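Local coordinates for Alpha/beta hydrolase fold protein (Chitinophaga pinensis, PDB 4PW0) that is of undetermined substrate but probably acts as a hydrolase through a catalytic triad carried on the alpha/beta hydrolase fold, at residues 82-85 with 86-89; 169-172 with 173-177; 178-181 with 182-185; 238-241 with 242-245; 270-273 with 274-278. All coordinates share one frame; numbering follows the deposited sequence. Where two conformers were deposited one is given.

Interaction 1: 82-85 with 86-89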
loop_
_atom_site.group_PDB
_atom_site.type_symbol
_atom_site.label_atom_id
_atom_site.label_comp_id
_atom_site.label_asym_id
_atom_site.label_seq_id
_atom_site.Cartn_x
_atom_site.Cartn_y
_atom_site.Cartn_z
ATOM N N PRO A 82 -4.694 12.947 30.773
ATOM C CA PRO A 82 -5.053 14.338 30.397
ATOM C C PRO A 82 -6.037 14.384 29.215
ATOM O O PRO A 82 -6.252 13.359 28.565
ATOM C CB PRO A 82 -3.722 14.925 29.981
ATOM C CG PRO A 82 -2.970 13.748 29.411
ATOM C CD PRO A 82 -3.372 12.563 30.235
ATOM N N ASP A 83 -6.628 15.550 28.985
ATOM C CA ASP A 83 -7.756 15.667 28.076
ATOM C C ASP A 83 -7.401 16.066 26.643
ATOM O O ASP A 83 -8.282 16.444 25.875
ATOM C CB ASP A 83 -8.836 16.600 28.657
ATOM C CG ASP A 83 -8.448 18.050 28.642
ATOM O OD1 ASP A 83 -7.336 18.394 28.217
ATOM O OD2 ASP A 83 -9.301 18.879 29.088
ATOM N N ASN A 84 -6.118 15.986 26.297
ATOM C CA ASN A 84 -5.650 16.485 25.017
ATOM C C ASN A 84 -4.413 15.726 24.544
ATOM O O ASN A 84 -3.565 15.279 25.339
ATOM C CB ASN A 84 -5.358 17.999 25.140
ATOM C CG ASN A 84 -4.235 18.333 26.113
ATOM O OD1 ASN A 84 -3.080 18.496 25.731
ATOM N ND2 ASN A 84 -4.575 18.386 27.395
ATOM N N VAL A 85 -4.281 15.658 23.213
ATOM C CA VAL A 85 -3.179 14.947 22.583
ATOM C C VAL A 85 -1.816 15.537 22.949
ATOM O O VAL A 85 -0.850 14.785 23.134
ATOM C CB VAL A 85 -3.383 14.867 21.048
ATOM C CG1 VAL A 85 -2.108 14.450 20.345
ATOM C CG2 VAL A 85 -4.538 13.903 20.725
ATOM N N ALA A 86 -1.707 16.869 23.024
ATOM C CA ALA A 86 -0.417 17.436 23.315
ATOM C C ALA A 86 0.139 16.945 24.644
ATOM O O ALA A 86 1.327 16.634 24.741
ATOM C CB ALA A 86 -0.489 18.971 23.296
ATOM N N ALA A 87 -0.706 16.901 25.665
ATOM C CA ALA A 87 -0.272 16.392 26.971
ATOM C C ALA A 87 0.046 14.903 26.958
ATOM O O ALA A 87 0.978 14.438 27.575
ATOM C CB ALA A 87 -1.312 16.717 28.040
HETATM N N MSE A 88 -0.773 14.139 26.210
HETATM C CA MSE A 88 -0.456 12.713 26.071
HETATM C C MSE A 88 0.863 12.459 25.421
HETATM O O MSE A 88 1.567 11.493 25.745
HETATM C CB MSE A 88 -1.542 12.018 25.252
HETATM C CG MSE A 88 -2.899 12.036 25.956
HETATM SE SE MSE A 88 -4.256 11.185 24.811
HETATM C CE MSE A 88 -5.776 11.568 25.911
ATOM N N THR A 89 1.241 13.336 24.498
ATOM C CA THR A 89 2.517 13.267 23.814
ATOM C C THR A 89 3.657 13.603 24.791
ATOM O O THR A 89 4.655 12.898 24.807
ATOM C CB THR A 89 2.543 14.216 22.594
ATOM O OG1 THR A 89 1.448 13.912 21.713
ATOM C CG2 THR A 89 3.833 14.069 21.836
#

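Interaction 2: 169-172 with 173-177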
loop_
_atom_site.group_PDB
_atom_site.type_symbol
_atom_site.label_atom_id
_atom_site.label_comp_id
_atom_site.label_asym_id
_atom_site.label_seq_id
_atom_site.Cartn_x
_atom_site.Cartn_y
_atom_site.Cartn_z
ATOM N N GLN A 169 -19.382 -4.372 7.258
ATOM C CA GLN A 169 -20.657 -5.033 7.486
ATOM C C GLN A 169 -20.746 -6.447 6.911
ATOM O O GLN A 169 -21.625 -7.242 7.318
ATOM C CB GLN A 169 -21.787 -4.146 6.951
ATOM C CG GLN A 169 -21.924 -2.848 7.734
ATOM C CD GLN A 169 -23.053 -1.967 7.258
ATOM O OE1 GLN A 169 -23.520 -2.090 6.134
ATOM N NE2 GLN A 169 -23.504 -1.066 8.125
ATOM N N SER A 170 -19.884 -6.802 5.971
ATOM C CA SER A 170 -19.902 -8.051 5.310
ATOM C C SER A 170 -19.568 -9.220 6.229
ATOM O O SER A 170 -18.880 -9.055 7.248
ATOM C CB SER A 170 -18.921 -8.060 4.148
ATOM O OG SER A 170 -17.610 -7.975 4.646
ATOM N N GLU A 171 -20.032 -10.413 5.856
ATOM C CA GLU A 171 -19.615 -11.617 6.559
ATOM C C GLU A 171 -18.096 -11.778 6.491
ATOM O O GLU A 171 -17.458 -12.186 7.463
ATOM C CB GLU A 171 -20.325 -12.858 5.983
ATOM C CG GLU A 171 -19.988 -14.126 6.725
ATOM C CD GLU A 171 -20.608 -15.371 6.122
ATOM O OE1 GLU A 171 -21.562 -15.242 5.300
ATOM O OE2 GLU A 171 -20.123 -16.477 6.465
ATOM N N HIS A 172 -17.497 -11.431 5.350
ATOM C CA HIS A 172 -16.059 -11.545 5.179
ATOM C C HIS A 172 -15.346 -10.686 6.263
ATOM O O HIS A 172 -14.476 -11.201 6.983
ATOM C CB HIS A 172 -15.695 -10.988 3.783
ATOM C CG HIS A 172 -14.241 -10.776 3.567
ATOM N ND1 HIS A 172 -13.332 -11.808 3.520
ATOM C CD2 HIS A 172 -13.538 -9.635 3.354
ATOM C CE1 HIS A 172 -12.125 -11.318 3.307
ATOM N NE2 HIS A 172 -12.218 -10.011 3.201
ATOM N N SER A 173 -15.742 -9.437 6.406
ATOM C CA SER A 173 -15.064 -8.559 7.365
ATOM C C SER A 173 -15.380 -8.975 8.804
ATOM O O SER A 173 -14.480 -9.084 9.651
ATOM C CB SER A 173 -15.450 -7.109 7.105
ATOM O OG SER A 173 -14.746 -6.248 7.993
ATOM N N ARG A 174 -16.659 -9.256 9.066
ATOM C CA ARG A 174 -17.068 -9.603 10.422
ATOM C C ARG A 174 -16.394 -10.906 10.883
ATOM O O ARG A 174 -16.051 -10.994 12.075
ATOM C CB ARG A 174 -18.567 -9.675 10.523
ATOM C CG ARG A 174 -19.237 -8.305 10.443
ATOM C CD ARG A 174 -20.748 -8.379 10.366
ATOM N NE ARG A 174 -21.389 -8.951 11.532
ATOM C CZ ARG A 174 -21.768 -8.259 12.617
ATOM N NH1 ARG A 174 -21.457 -6.981 12.809
ATOM N NH2 ARG A 174 -22.387 -8.911 13.585
ATOM N N SER A 175 -16.223 -11.887 10.005
ATOM C CA SER A 175 -15.522 -13.093 10.405
ATOM C C SER A 175 -14.069 -12.855 10.746
ATOM O O SER A 175 -13.520 -13.497 11.643
ATOM C CB SER A 175 -15.673 -14.171 9.368
ATOM O OG SER A 175 -17.006 -14.602 9.360
ATOM N N LYS A 176 -13.428 -11.906 10.045
ATOM C CA LYS A 176 -12.057 -11.534 10.425
ATOM C C LYS A 176 -12.067 -10.770 11.736
ATOM O O LYS A 176 -11.058 -10.788 12.465
ATOM C CB LYS A 176 -11.394 -10.766 9.286
ATOM C CG LYS A 176 -11.116 -11.660 8.076
ATOM C CD LYS A 176 -10.536 -11.046 6.848
ATOM C CE LYS A 176 -10.179 -12.117 5.782
ATOM N NZ LYS A 176 -9.076 -13.100 6.032
ATOM N N GLY A 177 -13.176 -10.113 12.075
ATOM C CA GLY A 177 -13.359 -9.507 13.378
ATOM C C GLY A 177 -13.469 -10.547 14.489
ATOM O O GLY A 177 -12.859 -10.389 15.562
HETATM O O HOH W 1 -18.001 -16.241 7.675
#

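Interaction 3: 178-181 with 182-185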
loop_
_atom_site.group_PDB
_atom_site.type_symbol
_atom_site.label_atom_id
_atom_site.label_comp_id
_atom_site.label_asym_id
_atom_site.label_seq_id
_atom_site.Cartn_x
_atom_site.Cartn_y
_atom_site.Cartn_z
ATOM N N LEU A 178 -14.263 -11.602 14.275
ATOM C CA LEU A 178 -14.319 -12.681 15.257
ATOM C C LEU A 178 -12.928 -13.300 15.414
ATOM O O LEU A 178 -12.527 -13.599 16.564
ATOM C CB LEU A 178 -15.331 -13.738 14.824
ATOM C CG LEU A 178 -16.799 -13.317 14.751
ATOM C CD1 LEU A 178 -17.633 -14.565 14.443
ATOM C CD2 LEU A 178 -17.242 -12.653 16.049
ATOM N N ALA A 179 -12.170 -13.484 14.330
ATOM C CA ALA A 179 -10.815 -14.000 14.464
ATOM C C ALA A 179 -9.947 -13.105 15.336
ATOM O O ALA A 179 -9.168 -13.586 16.165
ATOM C CB ALA A 179 -10.167 -14.225 13.123
ATOM N N THR A 180 -10.092 -11.785 15.189
ATOM C CA THR A 180 -9.325 -10.854 16.022
ATOM C C THR A 180 -9.673 -10.997 17.499
ATOM O O THR A 180 -8.777 -11.025 18.352
ATOM C CB THR A 180 -9.554 -9.419 15.576
ATOM O OG1 THR A 180 -9.287 -9.280 14.170
ATOM C CG2 THR A 180 -8.660 -8.472 16.333
ATOM N N LEU A 181 -10.958 -11.128 17.805
ATOM C CA LEU A 181 -11.371 -11.359 19.200
ATOM C C LEU A 181 -10.697 -12.567 19.769
ATOM O O LEU A 181 -10.210 -12.532 20.905
ATOM C CB LEU A 181 -12.855 -11.554 19.275
ATOM C CG LEU A 181 -13.595 -10.296 19.135
ATOM C CD1 LEU A 181 -15.092 -10.604 19.087
ATOM C CD2 LEU A 181 -13.294 -9.299 20.277
ATOM N N GLY A 182 -10.589 -13.643 18.984
ATOM C CA GLY A 182 -9.915 -14.820 19.493
ATOM C C GLY A 182 -8.431 -14.575 19.699
ATOM O O GLY A 182 -7.841 -15.063 20.652
ATOM N N ARG A 183 -7.773 -13.834 18.789
ATOM C CA ARG A 183 -6.377 -13.539 18.969
ATOM C C ARG A 183 -6.170 -12.745 20.272
ATOM O O ARG A 183 -5.160 -12.974 20.942
ATOM C CB ARG A 183 -5.797 -12.809 17.784
ATOM C CG ARG A 183 -5.775 -13.656 16.515
ATOM C CD ARG A 183 -4.801 -13.244 15.453
ATOM N NE ARG A 183 -5.033 -11.864 15.045
ATOM C CZ ARG A 183 -5.991 -11.469 14.204
ATOM N NH1 ARG A 183 -6.827 -12.342 13.664
ATOM N NH2 ARG A 183 -6.122 -10.160 13.961
ATOM N N LEU A 184 -7.111 -11.889 20.651
ATOM C CA LEU A 184 -7.015 -11.076 21.892
ATOM C C LEU A 184 -7.208 -11.927 23.154
ATOM O O LEU A 184 -6.895 -11.487 24.261
ATOM C CB LEU A 184 -8.024 -9.930 21.911
ATOM C CG LEU A 184 -7.754 -8.908 20.788
ATOM C CD1 LEU A 184 -8.732 -7.769 20.919
ATOM C CD2 LEU A 184 -6.357 -8.359 20.748
ATOM N N TYR A 185 -7.660 -13.181 22.959
ATOM C CA TYR A 185 -7.799 -14.185 24.042
ATOM C C TYR A 185 -6.478 -14.872 24.412
ATOM O O TYR A 185 -6.388 -15.559 25.472
ATOM C CB TYR A 185 -8.865 -15.190 23.676
ATOM C CG TYR A 185 -9.542 -16.083 24.754
ATOM C CD1 TYR A 185 -10.279 -15.529 25.790
ATOM C CD2 TYR A 185 -9.545 -17.470 24.630
ATOM C CE1 TYR A 185 -10.962 -16.341 26.714
ATOM C CE2 TYR A 185 -10.219 -18.279 25.537
ATOM C CZ TYR A 185 -10.889 -17.724 26.588
ATOM O OH TYR A 185 -11.593 -18.530 27.507
#

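Interaction 4: 238-241 with 242-245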
loop_
_atom_site.group_PDB
_atom_site.type_symbol
_atom_site.label_atom_id
_atom_site.label_comp_id
_atom_site.label_asym_id
_atom_site.label_seq_id
_atom_site.Cartn_x
_atom_site.Cartn_y
_atom_site.Cartn_z
ATOM N N ASP A 238 -12.864 8.596 8.579
ATOM C CA ASP A 238 -13.094 8.790 7.112
ATOM C C ASP A 238 -11.829 8.296 6.369
ATOM O O ASP A 238 -10.761 8.905 6.481
ATOM C CB ASP A 238 -13.451 10.251 6.767
ATOM C CG ASP A 238 -13.877 10.431 5.317
ATOM O OD1 ASP A 238 -13.605 9.563 4.466
ATOM O OD2 ASP A 238 -14.568 11.451 5.048
ATOM N N THR A 239 -11.969 7.242 5.598
ATOM C CA THR A 239 -10.868 6.738 4.817
ATOM C C THR A 239 -10.200 7.833 3.995
ATOM O O THR A 239 -8.977 7.818 3.841
ATOM C CB THR A 239 -11.343 5.579 3.970
ATOM O OG1 THR A 239 -11.661 4.497 4.857
ATOM C CG2 THR A 239 -10.300 5.129 2.946
ATOM N N TYR A 240 -10.977 8.777 3.451
ATOM C CA TYR A 240 -10.363 9.806 2.619
ATOM C C TYR A 240 -9.357 10.642 3.355
ATOM O O TYR A 240 -8.396 11.156 2.769
ATOM C CB TYR A 240 -11.449 10.699 2.001
ATOM C CG TYR A 240 -10.894 11.609 0.940
ATOM C CD1 TYR A 240 -10.656 11.164 -0.312
ATOM C CD2 TYR A 240 -10.558 12.888 1.266
ATOM C CE1 TYR A 240 -10.107 11.990 -1.278
ATOM C CE2 TYR A 240 -9.983 13.744 0.326
ATOM C CZ TYR A 240 -9.783 13.284 -0.947
ATOM O OH TYR A 240 -9.220 14.088 -1.919
ATOM N N ASN A 241 -9.514 10.750 4.666
ATOM C CA ASN A 241 -8.519 11.480 5.460
ATOM C C ASN A 241 -7.131 10.829 5.500
ATOM O O ASN A 241 -6.135 11.510 5.798
ATOM C CB ASN A 241 -9.030 11.790 6.850
ATOM C CG ASN A 241 -10.061 12.881 6.819
ATOM O OD1 ASN A 241 -9.935 13.848 6.036
ATOM N ND2 ASN A 241 -11.058 12.770 7.671
ATOM N N SER A 242 -7.052 9.535 5.182
ATOM C CA SER A 242 -5.762 8.892 5.031
ATOM C C SER A 242 -5.143 9.233 3.677
ATOM O O SER A 242 -3.898 9.375 3.570
ATOM C CB SER A 242 -5.874 7.389 5.247
ATOM O OG SER A 242 -6.117 7.108 6.630
ATOM N N TYR A 243 -5.974 9.342 2.654
ATOM C CA TYR A 243 -5.511 9.914 1.389
ATOM C C TYR A 243 -5.032 11.351 1.590
ATOM O O TYR A 243 -3.990 11.751 1.057
ATOM C CB TYR A 243 -6.572 9.794 0.299
ATOM C CG TYR A 243 -6.126 10.244 -1.079
ATOM C CD1 TYR A 243 -4.967 9.799 -1.621
ATOM C CD2 TYR A 243 -6.851 11.171 -1.797
ATOM C CE1 TYR A 243 -4.546 10.190 -2.844
ATOM C CE2 TYR A 243 -6.415 11.602 -3.026
ATOM C CZ TYR A 243 -5.252 11.055 -3.543
ATOM O OH TYR A 243 -4.797 11.389 -4.778
ATOM N N GLU A 244 -5.734 12.135 2.413
ATOM C CA GLU A 244 -5.266 13.482 2.740
ATOM C C GLU A 244 -3.912 13.486 3.416
ATOM O O GLU A 244 -3.038 14.300 3.073
ATOM C CB GLU A 244 -6.255 14.244 3.643
ATOM C CG GLU A 244 -7.468 14.752 2.897
ATOM C CD GLU A 244 -7.171 15.976 2.034
ATOM O OE1 GLU A 244 -5.988 16.425 2.005
ATOM O OE2 GLU A 244 -8.118 16.492 1.406
ATOM N N LEU A 245 -3.694 12.585 4.372
ATOM C CA LEU A 245 -2.370 12.448 4.979
ATOM C C LEU A 245 -1.322 12.191 3.910
ATOM O O LEU A 245 -0.235 12.806 3.904
ATOM C CB LEU A 245 -2.313 11.350 6.069
ATOM C CG LEU A 245 -2.940 11.686 7.424
ATOM C CD1 LEU A 245 -3.128 10.433 8.227
ATOM C CD2 LEU A 245 -2.076 12.691 8.190
HETATM O O HOH W 2 -8.466 7.980 7.747
#

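Interaction 5: 270-273 with 274-278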
loop_
_atom_site.group_PDB
_atom_site.type_symbol
_atom_site.label_atom_id
_atom_site.label_comp_id
_atom_site.label_asym_id
_atom_site.label_seq_id
_atom_site.Cartn_x
_atom_site.Cartn_y
_atom_site.Cartn_z
ATOM N N GLU A 270 -1.293 -10.146 8.862
ATOM C CA GLU A 270 -0.089 -10.612 8.199
ATOM C C GLU A 270 0.343 -9.720 7.015
ATOM O O GLU A 270 1.538 -9.478 6.781
ATOM C CB GLU A 270 -0.238 -12.067 7.786
ATOM C CG GLU A 270 -0.311 -12.967 9.004
ATOM C CD GLU A 270 -0.087 -14.422 8.706
ATOM O OE1 GLU A 270 -0.580 -14.915 7.675
ATOM O OE2 GLU A 270 0.578 -15.061 9.541
ATOM N N LEU A 271 -0.656 -9.164 6.317
ATOM C CA LEU A 271 -0.378 -8.182 5.276
ATOM C C LEU A 271 0.304 -6.946 5.927
ATOM O O LEU A 271 1.306 -6.424 5.436
ATOM C CB LEU A 271 -1.670 -7.779 4.600
ATOM C CG LEU A 271 -1.642 -6.664 3.575
ATOM C CD1 LEU A 271 -0.716 -6.963 2.420
ATOM C CD2 LEU A 271 -3.067 -6.360 3.081
ATOM N N PHE A 272 -0.298 -6.491 7.023
ATOM C CA PHE A 272 0.266 -5.329 7.731
ATOM C C PHE A 272 1.709 -5.570 8.162
ATOM O O PHE A 272 2.564 -4.712 7.981
ATOM C CB PHE A 272 -0.607 -4.968 8.931
ATOM C CG PHE A 272 -0.057 -3.830 9.732
ATOM C CD1 PHE A 272 -0.196 -2.537 9.288
ATOM C CD2 PHE A 272 0.641 -4.054 10.907
ATOM C CE1 PHE A 272 0.319 -1.478 10.003
ATOM C CE2 PHE A 272 1.178 -2.989 11.615
ATOM C CZ PHE A 272 1.024 -1.699 11.179
ATOM N N VAL A 273 1.956 -6.727 8.785
ATOM C CA VAL A 273 3.332 -7.037 9.216
ATOM C C VAL A 273 4.282 -7.060 8.033
ATOM O O VAL A 273 5.376 -6.495 8.084
ATOM C CB VAL A 273 3.375 -8.354 9.993
ATOM C CG1 VAL A 273 4.811 -8.809 10.187
ATOM C CG2 VAL A 273 2.666 -8.212 11.322
ATOM N N SER A 274 3.870 -7.710 6.934
ATOM C CA SER A 274 4.737 -7.786 5.760
ATOM C C SER A 274 5.118 -6.410 5.221
ATOM O O SER A 274 6.291 -6.097 4.944
ATOM C CB SER A 274 4.080 -8.596 4.683
ATOM O OG SER A 274 4.904 -8.624 3.522
ATOM N N GLN A 275 4.107 -5.563 5.140
ATOM C CA GLN A 275 4.349 -4.207 4.630
ATOM C C GLN A 275 5.193 -3.365 5.565
ATOM O O GLN A 275 6.117 -2.641 5.104
ATOM C CB GLN A 275 3.022 -3.518 4.351
ATOM C CG GLN A 275 2.271 -4.134 3.220
ATOM C CD GLN A 275 1.078 -3.309 2.816
ATOM O OE1 GLN A 275 0.516 -2.589 3.605
ATOM N NE2 GLN A 275 0.671 -3.486 1.533
ATOM N N THR A 276 4.869 -3.433 6.862
ATOM C CA THR A 276 5.525 -2.635 7.900
ATOM C C THR A 276 6.977 -3.062 8.131
ATOM O O THR A 276 7.868 -2.216 8.327
ATOM C CB THR A 276 4.722 -2.713 9.238
ATOM O OG1 THR A 276 3.413 -2.219 9.010
ATOM C CG2 THR A 276 5.361 -1.853 10.304
ATOM N N GLU A 277 7.217 -4.375 8.091
ATOM C CA GLU A 277 8.566 -4.867 8.259
ATOM C C GLU A 277 9.471 -4.358 7.141
ATOM O O GLU A 277 10.609 -3.913 7.408
ATOM C CB GLU A 277 8.520 -6.402 8.320
ATOM C CG GLU A 277 9.820 -7.109 8.352
ATOM C CD GLU A 277 9.489 -8.584 8.478
ATOM O OE1 GLU A 277 8.700 -9.099 7.631
ATOM O OE2 GLU A 277 9.941 -9.192 9.456
ATOM N N TYR A 278 9.020 -4.389 5.884
ATOM C CA TYR A 278 9.787 -3.820 4.832
ATOM C C TYR A 278 10.049 -2.327 5.032
ATOM O O TYR A 278 11.173 -1.806 4.859
ATOM C CB TYR A 278 9.170 -4.085 3.426
ATOM C CG TYR A 278 10.017 -3.506 2.339
ATOM C CD1 TYR A 278 11.106 -4.233 1.815
ATOM C CD2 TYR A 278 9.845 -2.212 1.902
ATOM C CE1 TYR A 278 11.920 -3.646 0.884
ATOM C CE2 TYR A 278 10.703 -1.614 0.991
ATOM C CZ TYR A 278 11.744 -2.367 0.483
ATOM O OH TYR A 278 12.626 -1.758 -0.398
#

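Interaction 1: 82-85 with 86-89
Asn84 and Ala87 meet through a side-chain to backbone hydrogen bond: Asn84 OD1 accepts from Ala87 N at 2.9 Å, the donor nitrogen lying above the amide carbonyl plane rather than on a lone pair. Placing CG between its own backbone N and carbonyl carbon (chi1 64°) folds the Asn84 amide back toward this N-H. The other end of the amide is held as well, because Asn84 ND2 donates to Asp83 OD1 at 2.9 Å, close to the amide plane, which fixes the flip of the group. This is an N-cap, with Asn84 directly ahead of helix 85-98. Hydrogen bonds of the first turn follow: Met88 N reaches Asn84 O, and Val85 O accepts twice, from Thr89 N and from the hydroxyl Thr89 OG1 at 2.8 Å. The apolar contacts lie beside the cap. Pro82 CB rests 3.6 Å from Ala87 CB, and Pro82 CG is 3.9 Å from CG of the selenomethionine Met88, whose extended chain carries its CE to the carbonyl oxygen Pro82 O. Beyond these residues, Met88 packs on Gln203 and Ala206 of helix 197-212, while Thr89 meets Ile115, Tyr118 and Met119 of helix 111-122.

Interaction 2: 169-172 with 173-177
An N-cap opens helix 171-184, where Ser170 OG accepts from Ser173 N at 3.0 Å with an N-H...O angle of 162°. The hydroxyl stands between the backbone N and carbonyl carbon of Ser170 (chi1 67°), which turns it over the first helical turn, and it also bonds to Asp259 OD2. With the hydroxyl of Ser170 removed, as by an alanine here, Ser173 N is likely to lose its capping acceptor and Asp259 this partner, making the start of the helix less firmly defined. The backbone takes over at once: Arg174 N donates to Ser170 O and Ser175 N to Glu171 O. Arg174 lays its aliphatic part along the turn before the helix, CG 3.3 Å from Ser170 O and CD 3.4 Å from Gln169 O; the bend at chi3 then leads the guanidinium off to a salt bridge with Glu160 on helix 158-166. Ser173 OG, on the buried member of the group, bonds to Gln267 OE1 and to the backbone N of Glu168. On the exposed side, in the conformers given, a water links Glu171 OE2 to Ser175 OG. His172 NE2 bonds to Tyr268 OH. His172 and Lys176 meet through carbon, the lysine chain passing the imidazole obliquely, with a tight contact of 3.2 Å between His172 CE1 and Lys176 CE.

Interaction 3: 178-181 with 182-185
Arg183 folds back over the preceding turn and lays its guanidinium against Thr180, with Thr180 CA over one face, 3.5 Å above the plane and offset toward the rim. One terminal nitrogen of the group also reaches the threonine hydroxyl: Arg183 NH2 to Thr180 OG1 is a weak hydrogen bond of 3.3 Å, bent to 122°. Arg183 NH1 approaches Ala179 CB at 3.9 Å, and Arg183 CG rests 3.4 Å from Ala179 O. The bend at chi3 (-57°) brings the group here, turning the chain back along the helix after CG has been set anti to the carbonyl carbon. The stronger hold on the guanidinium comes from farther out, through the salt bridge of Arg183 NH2 with Asp53 and its hydrogen bond to Tyr266 O. Thr180 OG1 has its own main partner one turn back, Lys176 O, so the weak bond to the arginine is secondary for both residues. Underneath run regular helical bonds, Arg183 N to Ala179 O and Leu184 N to Thr180 O, both 3.0 Å; Tyr185 N to Leu181 O is weak. These are the last turns of helix 171-184, which falls between strands 127-133 and 226-231, where alpha/beta hydrolases commonly carry a cap insertion, probably so here; Thr180 and Leu181 touch Phe162 of helix 158-166, and Arg183 packs on Pro54 and Leu55 of helix 54-61.

Interaction 4: 238-241 with 242-245
Tyr240 O accepts from Glu244 N at 2.9 Å and Thr239 O from Ser242 N at 2.9 Å as the chain enters helix 240-248, the crossover helix of the beta-alpha-beta unit between strands 226-231 and 252-257. Ahead of them Asp238 OD1 caps Tyr240 N, and a water joins Asp238 O to Ser242 OG. The aromatic pair is an offset edge-to-face stack: the edge of Tyr243 is directed at the face of Tyr240, centroids 5.5 Å apart and planes at 69°. Tyr243 CD2 makes the closest approach, 3.4 Å from Tyr240 CE1. At the rim of the Tyr240 ring, Glu244 OE2 lies near the ring plane, 3.5 Å from Tyr240 CE2; the bend at chi2 (-75°) folds the carboxylate back there, and Glu244 OE1 bonds to Gln248 NE2. Replacing Tyr240 with an alanine would probably leave the Tyr243 edge without a ring to meet and Glu244 OE2 without the ring edge beside it. Both tyrosines also face the second subunit, Tyr240 packing on its Tyr243 and Tyr243 on its Leu256. The positively polarised edge hydrogens of Tyr240 are likely to suit a carboxylate oxygen, and Lys247 NZ, which bonds Tyr240 OH and forms a long, weak ion pair with Glu244 OE2, probably offsets part of the negative charge.

Interaction 5: 270-273 with 274-278
Thr276 packs against Phe272 one helical turn back. Its CB lies 3.2 Å from Phe272 O, and at that branch point OG1 stands anti to the carbonyl carbon (chi1 -60°), pointing back along the helix. There Thr276 OG1 does two things. It donates to Phe272 O at 2.8 Å, from above the carbonyl plane, beside the backbone donor Thr276 N, so this carbonyl oxygen is gripped by two donors. Thr276 OG1 also sits over the centre of the Phe272 ring, 3.2 Å above its plane. With its proton given to the carbonyl, the hydroxyl meets the ring as an oxygen over the face. One residue earlier on each side, Gln275 CG rests 3.3 Å from Leu271 O and its amide NE2 lies 3.8 Å from Leu271 CD1, while Gln275 OE1 bonds to Tyr257 OH and Ser255 OG on strand 252-257. Leu271 and Ser274 pack on Tyr278 of the second subunit. Phe272 stacks edge-to-face with Phe265 and touches Ile131, Val133, Val229 and Tyr257, and Thr276 touches Ile131 and Phe227: this is the packing of a C-terminal helix across the central beta-sheet, as in the alpha/beta hydrolase fold.

In the fold
Interactions 2 and 3 share helix 171-184 and are largely surface contacts, their centres 13 Å apart; in each an arginine turns away to an acidic partner outside the two segments. Interactions 1, 4 and 5 are partly buried. Interactions 1 and 4 begin helices with side-chain caps, as interaction 2 does, whereas interaction 5 lies within a helix already formed and interaction 3 in the last turns of one. Interaction 5 packs aromatic and aliphatic groups on the sheet, and interaction 1 places its helix beside helices 111-122 and 197-212; their centres are about 29 Å apart, on opposite sides of the chain's centre. Interactions 4 and 5 both reach the second subunit, the former through tyrosine rings.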